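Local coordinates for protein esterase (Rhizomucor miehei, PDB 4WY5) that probably hydrolyses carboxylic esters as a carboxylesterase of the alpha/beta hydrolase fold, at residues K47-E59 against K66-Q78. Sequence-based numbering, arbitrary orientation.
Sequences KLPEVIEEDKVVE and KLTIVRPPGTEDQ
D55 and T68 face each other as a non-hydrogen-bonded pair of an antiparallel beta hairpin, their side chains side by side and pointing the same way. T68 OG1 donates to D55 OD1 at 2.6 Å, meeting the oxygen from above the carboxylate plane, 46° out of it. With D55 CG anti to its own carbonyl carbon (chi1 -74°), the carboxylate leans across to the threonine, while OD2 turns to K96. E53, on the same face, lays its CG 4.0 Å from T68 CG2; its extended chain carries the carboxylate on to salt bridges with R104 and K96, so K96 ties both acids together.

On the face of I52, E54 and K56, the K56 chain crosses I69, CD 3.7 Å from I69 CD1, before bending away at its last two torsions. Paired backbone bonds join I52 with R71, E54 with I69 and K56 with L67; I69 N to E54 O, at 2.8 Å and 173°, is nearly straight. Between the first two pairs a water donates to I52 O and I69 O, bridging two carbonyls.

Beyond the strands, the chain after R71 folds back in a type II turn, P72 to T75, closed by T75 OG1 bonding to P72 O. P73 packs its ring on E50, CG to CG 3.5 Å, and I52 sends CD1 toward E76, whose side chain it crosses at about a right angle. The R71 side chain, from the same face as I52, leads away from strand 52-59, its NH1 bonding to Q78 O in the guanidinium plane and NH2 to N149 O.

This is the N-terminal beta hairpin of the central alpha/beta hydrolase sheet: strand 52-60 forms one edge, and strand 63-71 joins it to strand 113-117, where L67 touches V117 and I69 touches V113, while V51 rests on R104 of helix 100-110.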
loop_
_atom_site.group_PDB
_atom_site.type_symbol
_atom_site.label_atom_id
_atom_site.label_comp_id
_atom_site.label_asym_id
_atom_site.label_seq_id
_atom_site.Cartn_x
_atom_site.Cartn_y
_atom_site.Cartn_z
ATOM N N LYS A 47 -4.053 -0.439 23.909
ATOM C CA LYS A 47 -2.978 0.500 24.235
ATOM C C LYS A 47 -3.157 1.798 23.455
ATOM O O LYS A 47 -3.394 1.768 22.248
ATOM C CB LYS A 47 -1.589 -0.099 23.946
ATOM C CG LYS A 47 -0.419 0.717 24.554
ATOM C CD LYS A 47 0.877 -0.113 24.690
ATOM C CE LYS A 47 1.564 -0.352 23.337
ATOM N NZ LYS A 47 2.576 -1.458 23.355
ATOM N N LEU A 48 -3.055 2.935 24.140
ATOM C CA LEU A 48 -3.168 4.229 23.469
ATOM C C LEU A 48 -1.958 5.089 23.860
ATOM O O LEU A 48 -1.539 5.084 25.023
ATOM C CB LEU A 48 -4.485 4.928 23.836
ATOM C CG LEU A 48 -5.836 4.246 23.537
ATOM C CD1 LEU A 48 -6.988 4.951 24.289
ATOM C CD2 LEU A 48 -6.131 4.202 22.041
ATOM N N PRO A 49 -1.395 5.839 22.894
ATOM C CA PRO A 49 -0.266 6.737 23.194
ATOM C C PRO A 49 -0.706 8.039 23.861
ATOM O O PRO A 49 -1.793 8.553 23.566
ATOM C CB PRO A 49 0.341 7.008 21.810
ATOM C CG PRO A 49 -0.822 6.864 20.863
ATOM C CD PRO A 49 -1.708 5.789 21.457
ATOM N N GLU A 50 0.138 8.586 24.731
ATOM C CA GLU A 50 -0.247 9.789 25.466
ATOM C C GLU A 50 -0.382 10.960 24.488
ATOM O O GLU A 50 0.296 11.014 23.461
ATOM C CB GLU A 50 0.738 10.105 26.614
ATOM C CG GLU A 50 2.171 10.499 26.204
ATOM C CD GLU A 50 2.977 11.251 27.309
ATOM O OE1 GLU A 50 2.378 11.913 28.191
ATOM O OE2 GLU A 50 4.229 11.193 27.277
ATOM N N VAL A 51 -1.305 11.866 24.783
ATOM C CA VAL A 51 -1.624 12.972 23.882
ATOM C C VAL A 51 -2.105 14.199 24.689
ATOM O O VAL A 51 -2.520 14.058 25.849
ATOM C CB VAL A 51 -2.746 12.568 22.854
ATOM C CG1 VAL A 51 -3.084 13.702 22.000
ATOM C CG2 VAL A 51 -2.332 11.407 21.938
ATOM N N ILE A 52 -2.038 15.392 24.089
ATOM C CA ILE A 52 -2.658 16.586 24.658
ATOM C C ILE A 52 -3.919 16.965 23.873
ATOM O O ILE A 52 -3.836 17.372 22.718
ATOM C CB ILE A 52 -1.690 17.786 24.669
ATOM C CG1 ILE A 52 -0.436 17.448 25.461
ATOM C CG2 ILE A 52 -2.357 19.006 25.295
ATOM C CD1 ILE A 52 0.701 18.298 25.077
ATOM N N GLU A 53 -5.079 16.836 24.512
ATOM C CA GLU A 53 -6.387 16.998 23.857
ATOM C C GLU A 53 -7.140 18.244 24.368
ATOM O O GLU A 53 -7.019 18.615 25.531
ATOM C CB GLU A 53 -7.238 15.728 24.077
ATOM C CG GLU A 53 -8.706 15.853 23.668
ATOM C CD GLU A 53 -9.516 14.575 23.889
ATOM O OE1 GLU A 53 -10.677 14.682 24.358
ATOM O OE2 GLU A 53 -9.004 13.467 23.591
ATOM N N GLU A 54 -7.896 18.902 23.490
ATOM C CA GLU A 54 -8.620 20.124 23.854
ATOM C C GLU A 54 -9.882 20.319 23.009
ATOM O O GLU A 54 -9.815 20.182 21.795
ATOM C CB GLU A 54 -7.688 21.329 23.701
ATOM C CG GLU A 54 -8.358 22.674 23.824
ATOM C CD GLU A 54 -7.388 23.824 23.631
ATOM O OE1 GLU A 54 -6.279 23.612 23.080
ATOM O OE2 GLU A 54 -7.745 24.954 24.018
ATOM N N ASP A 55 -11.017 20.637 23.639
ATOM C CA ASP A 55 -12.278 20.872 22.912
ATOM C C ASP A 55 -12.643 22.370 22.829
ATOM O O ASP A 55 -12.473 23.107 23.795
ATOM C CB ASP A 55 -13.437 20.087 23.555
ATOM C CG ASP A 55 -13.376 18.579 23.256
ATOM O OD1 ASP A 55 -12.544 18.164 22.425
ATOM O OD2 ASP A 55 -14.173 17.803 23.835
ATOM N N LYS A 56 -13.156 22.801 21.674
ATOM C CA LYS A 56 -13.479 24.208 21.410
ATOM C C LYS A 56 -14.798 24.355 20.626
ATOM O O LYS A 56 -15.155 23.492 19.813
ATOM C CB LYS A 56 -12.339 24.882 20.638
ATOM C CG LYS A 56 -11.025 25.019 21.407
ATOM C CD LYS A 56 -9.977 25.804 20.617
ATOM C CE LYS A 56 -10.273 27.293 20.590
ATOM N NZ LYS A 56 -10.194 27.889 21.951
ATOM N N VAL A 57 -15.509 25.454 20.878
ATOM C CA VAL A 57 -16.787 25.749 20.235
ATOM C C VAL A 57 -16.725 27.121 19.567
ATOM O O VAL A 57 -16.503 28.125 20.241
ATOM C CB VAL A 57 -17.940 25.721 21.265
ATOM C CG1 VAL A 57 -19.276 26.126 20.626
ATOM C CG2 VAL A 57 -18.028 24.348 21.918
ATOM N N VAL A 58 -16.909 27.175 18.248
ATOM C CA VAL A 58 -16.584 28.390 17.487
ATOM C C VAL A 58 -17.592 28.749 16.402
ATOM O O VAL A 58 -18.494 27.971 16.093
ATOM C CB VAL A 58 -15.200 28.271 16.790
ATOM C CG1 VAL A 58 -14.087 28.067 17.802
ATOM C CG2 VAL A 58 -15.218 27.139 15.770
ATOM N N GLU A 59 -17.415 29.934 15.822
ATOM C CA GLU A 59 -18.277 30.430 14.754
ATOM C C GLU A 59 -17.452 30.697 13.490
ATOM O O GLU A 59 -16.305 31.155 13.568
ATOM C CB GLU A 59 -19.026 31.688 15.205
ATOM C CG GLU A 59 -19.967 32.248 14.150
ATOM C CD GLU A 59 -20.954 33.255 14.715
ATOM O OE1 GLU A 59 -20.699 33.794 15.815
ATOM O OE2 GLU A 59 -21.975 33.521 14.044
ATOM N N LYS A 66 -18.301 22.478 16.544
ATOM C CA LYS A 66 -17.598 21.875 17.669
ATOM C C LYS A 66 -16.378 21.116 17.153
ATOM O O LYS A 66 -16.497 20.289 16.243
ATOM C CB LYS A 66 -18.519 20.946 18.466
ATOM C CG LYS A 66 -17.968 20.565 19.851
ATOM C CD LYS A 66 -18.880 19.554 20.512
ATOM C CE LYS A 66 -20.332 19.876 20.162
ATOM N NZ LYS A 66 -21.269 18.743 20.436
ATOM N N LEU A 67 -15.214 21.396 17.740
ATOM C CA LEU A 67 -13.950 20.821 17.281
ATOM C C LEU A 67 -13.175 20.154 18.421
ATOM O O LEU A 67 -13.305 20.535 19.584
ATOM C CB LEU A 67 -13.061 21.898 16.642
ATOM C CG LEU A 67 -13.630 22.775 15.528
ATOM C CD1 LEU A 67 -12.601 23.777 15.062
ATOM C CD2 LEU A 67 -14.125 21.943 14.375
ATOM N N THR A 68 -12.382 19.145 18.085
ATOM C CA THR A 68 -11.440 18.586 19.042
ATOM C C THR A 68 -10.043 18.712 18.445
ATOM O O THR A 68 -9.818 18.355 17.288
ATOM C CB THR A 68 -11.779 17.110 19.396
ATOM O OG1 THR A 68 -13.035 17.069 20.088
ATOM C CG2 THR A 68 -10.719 16.497 20.300
ATOM N N ILE A 69 -9.119 19.268 19.226
ATOM C CA ILE A 69 -7.764 19.529 18.761
ATOM C C ILE A 69 -6.784 18.628 19.501
ATOM O O ILE A 69 -6.709 18.652 20.720
ATOM C CB ILE A 69 -7.374 21.013 18.956
ATOM C CG1 ILE A 69 -8.218 21.909 18.042
ATOM C CG2 ILE A 69 -5.910 21.227 18.593
ATOM C CD1 ILE A 69 -9.248 22.713 18.752
ATOM N N VAL A 70 -6.008 17.854 18.753
ATOM C CA VAL A 70 -5.201 16.782 19.326
ATOM C C VAL A 70 -3.750 16.991 18.895
ATOM O O VAL A 70 -3.503 17.274 17.723
ATOM C CB VAL A 70 -5.742 15.401 18.847
ATOM C CG1 VAL A 70 -5.145 14.285 19.609
ATOM C CG2 VAL A 70 -7.258 15.324 19.004
ATOM N N ARG A 71 -2.800 16.858 19.827
ATOM C CA ARG A 71 -1.389 17.221 19.591
ATOM C C ARG A 71 -0.437 16.286 20.375
ATOM O O ARG A 71 -0.808 15.779 21.431
ATOM C CB ARG A 71 -1.161 18.704 19.987
ATOM C CG ARG A 71 0.275 19.224 19.776
ATOM C CD ARG A 71 0.596 20.613 20.363
ATOM N NE ARG A 71 -0.001 21.690 19.572
ATOM C CZ ARG A 71 0.649 22.441 18.680
ATOM N NH1 ARG A 71 1.936 22.256 18.432
ATOM N NH2 ARG A 71 -0.006 23.389 18.029
ATOM N N PRO A 72 0.792 16.045 19.871
ATOM C CA PRO A 72 1.661 15.174 20.681
ATOM C C PRO A 72 2.307 15.921 21.863
ATOM O O PRO A 72 2.450 17.152 21.796
ATOM C CB PRO A 72 2.735 14.704 19.680
ATOM C CG PRO A 72 2.263 15.173 18.311
ATOM C CD PRO A 72 1.402 16.360 18.564
ATOM N N PRO A 73 2.682 15.186 22.930
ATOM C CA PRO A 73 3.336 15.764 24.126
ATOM C C PRO A 73 4.710 16.351 23.834
ATOM O O PRO A 73 5.496 15.738 23.102
ATOM C CB PRO A 73 3.481 14.575 25.099
ATOM C CG PRO A 73 3.043 13.348 24.356
ATOM C CD PRO A 73 2.387 13.745 23.060
ATOM N N GLY A 74 4.985 17.528 24.397
ATOM C CA GLY A 74 6.278 18.174 24.237
ATOM C C GLY A 74 6.417 18.965 22.941
ATOM O O GLY A 74 7.530 19.341 22.562
ATOM N N THR A 75 5.295 19.217 22.263
ATOM C CA THR A 75 5.303 19.943 20.991
ATOM C C THR A 75 4.464 21.218 21.025
ATOM O O THR A 75 4.249 21.859 19.975
ATOM C CB THR A 75 4.766 19.072 19.820
ATOM O OG1 THR A 75 3.352 18.848 19.991
ATOM C CG2 THR A 75 5.515 17.735 19.743
ATOM N N GLU A 76 3.984 21.580 22.216
ATOM C CA GLU A 76 3.076 22.721 22.369
ATOM C C GLU A 76 3.677 24.019 21.822
ATOM O O GLU A 76 2.958 24.816 21.215
ATOM C CB GLU A 76 2.697 22.919 23.847
ATOM C CG GLU A 76 1.975 21.742 24.526
ATOM C CD GLU A 76 2.935 20.793 25.248
ATOM O OE1 GLU A 76 4.028 20.502 24.697
ATOM O OE2 GLU A 76 2.609 20.359 26.380
ATOM N N ASP A 77 4.996 24.194 21.995
ATOM C CA ASP A 77 5.720 25.404 21.554
ATOM C C ASP A 77 6.275 25.299 20.126
ATOM O O ASP A 77 6.787 26.274 19.578
ATOM C CB ASP A 77 6.887 25.716 22.499
ATOM C CG ASP A 77 6.440 26.252 23.855
ATOM O OD1 ASP A 77 5.214 26.358 24.117
ATOM O OD2 ASP A 77 7.341 26.573 24.666
ATOM N N GLN A 78 6.214 24.105 19.547
ATOM C CA GLN A 78 6.647 23.883 18.171
ATOM C C GLN A 78 5.505 24.044 17.157
ATOM O O GLN A 78 4.360 23.659 17.422
ATOM C CB GLN A 78 7.285 22.488 18.039
ATOM C CG GLN A 78 8.496 22.277 18.961
ATOM C CD GLN A 78 9.004 20.830 18.980
ATOM O OE1 GLN A 78 8.230 19.879 18.818
ATOM N NE2 GLN A 78 10.309 20.660 19.201
HETATM O O HOH W 1 -4.198 19.732 21.793
#